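Local structure of surface-associated protein CshB (Streptococcus gordonii, 6YZG) at residues P83-T88 and L112-N117. The protein is a cell-wall-attached streptococcal surface adhesin whose non-repetitive domain 2, the part in this structure, probably serves ligand binding, fibronectin being a likely target. Sequence-based numbering, arbitrary orientation.
Sequences PPPSVT and LVYPMN
Thr88 and Val113 form a single antiparallel bridge, a hydrogen-bonded pair with both N-H groups bonded. Thr88 N lies 2.9 Å from Val113 O, and the return bond, Val113 N to Thr88 O, is almost straight at 179°. The Val113 carbonyl also receives a CA-H···O contact from Val87. Beyond the bridge the Tyr114 side chain takes over, its CG anti to the backbone N (chi1 -165°), so that the ring runs back along the proline-rich chain. Pro85 CG sits over the ring centre, 3.6 Å from the centroid and 5° off the normal, a CH-pi contact. At the ring's phenolic end, a water in the ring plane is 2.8 Å from Tyr114 OH and donates to Pro85 O, while Pro84 CB touches the hydroxyl at 3.4 Å. Val87 splits its branches: CG2 meets Tyr114 CD1 at 3.6 Å and CG1 reaches Leu112 CD2. Met116 CG and Pro115 CD pack against Pro85. Trp121 of strand 119-131 stacks on Tyr114, and Leu112 packs on Met258 of the second subunit. Within non-repetitive domain 2, the irregular connection between strands 71-72 and 119-131 thus pairs with itself, the bridge satisfying both backbones and water giving phenol and Pro85 carbonyl a shared polar partner.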
ATOM      1  N   PRO A  83     -23.337  -9.011  14.609  1.00 20.69           N
ATOM      2  CA  PRO A  83     -22.829 -10.363  14.458  1.00 19.10           C
ATOM      3  C   PRO A  83     -21.684 -10.326  13.471  1.00 16.50           C
ATOM      4  O   PRO A  83     -21.691  -9.587  12.510  1.00 18.41           O
ATOM      5  CB  PRO A  83     -23.995 -11.146  13.871  1.00 22.19           C
ATOM      6  CG  PRO A  83     -25.200 -10.297  14.212  1.00 23.38           C
ATOM      7  CD  PRO A  83     -24.719  -8.873  14.119  1.00 22.82           C
ATOM      8  N   PRO A  84     -20.639 -11.120  13.696  1.00 17.80           N
ATOM      9  CA  PRO A  84     -19.590 -11.151  12.706  1.00 17.48           C
ATOM     10  C   PRO A  84     -20.077 -11.906  11.484  1.00 15.93           C
ATOM     11  O   PRO A  84     -21.066 -12.655  11.545  1.00 17.92           O
ATOM     12  CB  PRO A  84     -18.468 -11.940  13.348  1.00 18.65           C
ATOM     13  CG  PRO A  84     -19.188 -12.831  14.283  1.00 19.76           C
ATOM     14  CD  PRO A  84     -20.420 -12.046  14.796  1.00 18.46           C
ATOM     15  N   PRO A  85     -19.368 -11.679  10.376  1.00 15.79           N
ATOM     16  CA  PRO A  85     -19.717 -12.280   9.085  1.00 16.23           C
ATOM     17  C   PRO A  85     -19.319 -13.759   9.087  1.00 14.35           C
ATOM     18  O   PRO A  85     -18.893 -14.305  10.063  1.00 16.06           O
ATOM     19  CB  PRO A  85     -18.940 -11.449   8.111  1.00 17.56           C
ATOM     20  CG  PRO A  85     -17.659 -11.162   8.874  1.00 16.88           C
ATOM     21  CD  PRO A  85     -18.124 -10.890  10.283  1.00 16.48           C
ATOM     22  N   SER A  86     -19.632 -14.416   7.977  1.00 16.84           N
ATOM     23  CA  SER A  86     -19.169 -15.781   7.684  1.00 15.00           C
ATOM     24  C   SER A  86     -18.092 -15.669   6.617  1.00 12.70           C
ATOM     25  O   SER A  86     -18.067 -14.750   5.796  1.00 14.54           O
ATOM     26  CB  SER A  86     -20.271 -16.720   7.258  1.00 18.05           C
ATOM     27  OG  SER A  86     -21.243 -16.885   8.304  1.00 21.44           O
ATOM     28  N   VAL A  87     -17.201 -16.628   6.640  1.00 12.03           N
ATOM     29  CA  VAL A  87     -16.233 -16.803   5.551  1.00 12.02           C
ATOM     30  C   VAL A  87     -17.011 -17.163   4.296  1.00 12.21           C
ATOM     31  O   VAL A  87     -17.946 -18.013   4.403  1.00 13.18           O
ATOM     32  CB  VAL A  87     -15.207 -17.872   5.908  1.00 12.17           C
ATOM     33  CG1 VAL A  87     -14.226 -18.070   4.769  1.00 11.83           C
ATOM     34  CG2 VAL A  87     -14.470 -17.519   7.204  1.00 11.92           C
ATOM     35  N   THR A  88     -16.681 -16.573   3.179  1.00 12.14           N
ATOM     36  CA  THR A  88     -17.494 -16.803   1.952  1.00 13.63           C
ATOM     37  C   THR A  88     -16.677 -16.576   0.697  1.00 14.93           C
ATOM     38  O   THR A  88     -15.726 -15.834   0.715  1.00 13.61           O
ATOM     39  CB  THR A  88     -18.729 -15.908   1.976  1.00 15.93           C
ATOM     40  OG1 THR A  88     -19.628 -16.282   0.919  1.00 18.00           O
ATOM     41  CG2 THR A  88     -18.365 -14.458   1.886  1.00 15.87           C
ATOM     42  N   LEU A 112     -11.264 -16.044  -1.161  1.00 10.51           N
ATOM     43  CA  LEU A 112     -12.135 -16.376  -0.039  1.00 11.38           C
ATOM     44  C   LEU A 112     -11.987 -15.290   1.022  1.00 12.21           C
ATOM     45  O   LEU A 112     -10.872 -14.934   1.352  1.00 12.61           O
ATOM     46  CB  LEU A 112     -11.736 -17.739   0.498  1.00 14.10           C
ATOM     47  CG  LEU A 112     -12.758 -18.424   1.393  1.00 15.13           C
ATOM     48  CD1 LEU A 112     -13.939 -18.917   0.544  1.00 15.96           C
ATOM     49  CD2 LEU A 112     -12.115 -19.561   2.167  1.00 16.17           C
ATOM     50  N   VAL A 113     -13.102 -14.711   1.442  1.00 11.42           N
ATOM     51  CA  VAL A 113     -13.031 -13.507   2.297  1.00 11.89           C
ATOM     52  C   VAL A 113     -13.903 -13.647   3.545  1.00 10.73           C
ATOM     53  O   VAL A 113     -14.686 -14.508   3.634  1.00 11.45           O
ATOM     54  CB  VAL A 113     -13.469 -12.267   1.486  1.00 13.41           C
ATOM     55  CG1 VAL A 113     -12.512 -11.928   0.353  1.00 15.37           C
ATOM     56  CG2 VAL A 113     -14.889 -12.416   0.960  1.00 14.49           C
ATOM     57  N   TYR A 114     -13.672 -12.747   4.484  1.00 12.03           N
ATOM     58  CA  TYR A 114     -14.454 -12.604   5.742  1.00 10.98           C
ATOM     59  C   TYR A 114     -14.897 -11.153   5.627  1.00 12.99           C
ATOM     60  O   TYR A 114     -14.166 -10.312   6.083  1.00 13.33           O
ATOM     61  CB  TYR A 114     -13.551 -12.882   6.941  1.00  9.91           C
ATOM     62  CG  TYR A 114     -14.255 -13.123   8.245  1.00  9.97           C
ATOM     63  CD1 TYR A 114     -15.116 -14.190   8.409  1.00 10.73           C
ATOM     64  CD2 TYR A 114     -13.987 -12.317   9.329  1.00 11.20           C
ATOM     65  CE1 TYR A 114     -15.703 -14.439   9.626  1.00 10.59           C
ATOM     66  CE2 TYR A 114     -14.577 -12.540  10.545  1.00 10.48           C
ATOM     67  CZ  TYR A 114     -15.431 -13.611  10.696  1.00 10.62           C
ATOM     68  OH  TYR A 114     -15.998 -13.848  11.887  1.00 12.23           O
ATOM     69  N   PRO A 115     -16.050 -10.899   4.979  1.00 13.02           N
ATOM     70  CA  PRO A 115     -16.367  -9.588   4.448  1.00 14.97           C
ATOM     71  C   PRO A 115     -16.790  -8.408   5.320  1.00 16.15           C
ATOM     72  O   PRO A 115     -17.679  -7.724   4.974  1.00 17.37           O
ATOM     73  CB  PRO A 115     -17.337  -9.932   3.315  1.00 15.35           C
ATOM     74  CG  PRO A 115     -18.116 -11.042   3.890  1.00 15.10           C
ATOM     75  CD  PRO A 115     -17.080 -11.874   4.636  1.00 13.63           C
ATOM     76  N   MET A 116     -16.109  -8.280   6.446  1.00 14.98           N
ATOM     77  CA  MET A 116     -16.163  -7.022   7.211  1.00 14.06           C
ATOM     78  C   MET A 116     -14.738  -6.672   7.581  1.00 13.55           C
ATOM     79  O   MET A 116     -13.898  -7.546   7.770  1.00 13.77           O
ATOM     80  CB  MET A 116     -17.027  -7.149   8.438  1.00 15.91           C
ATOM     81  CG  MET A 116     -18.456  -7.490   8.057  1.00 20.68           C
ATOM     82  SD  MET A 116     -19.423  -6.051   7.817  1.00 37.83           S
ATOM     83  CE  MET A 116     -19.475  -5.316   9.472  1.00 25.24           C
ATOM     84  N   ASN A 117     -14.477  -5.399   7.787  1.00 14.00           N
ATOM     85  CA  ASN A 117     -13.176  -4.937   8.281  1.00 13.22           C
ATOM     86  C   ASN A 117     -13.013  -5.233   9.788  1.00 11.71           C
ATOM     87  O   ASN A 117     -13.964  -5.344  10.536  1.00 12.61           O
ATOM     88  CB  ASN A 117     -13.042  -3.454   8.021  1.00 13.83           C
ATOM     89  CG  ASN A 117     -13.194  -3.193   6.536  1.00 17.53           C
ATOM     90  OD1 ASN A 117     -12.398  -3.721   5.762  1.00 21.69           O
ATOM     91  ND2 ASN A 117     -14.185  -2.374   6.174  1.00 22.55           N
TER
HETATM   92  O   HOH W   1     -17.702 -16.028  11.976  1.00 14.96           O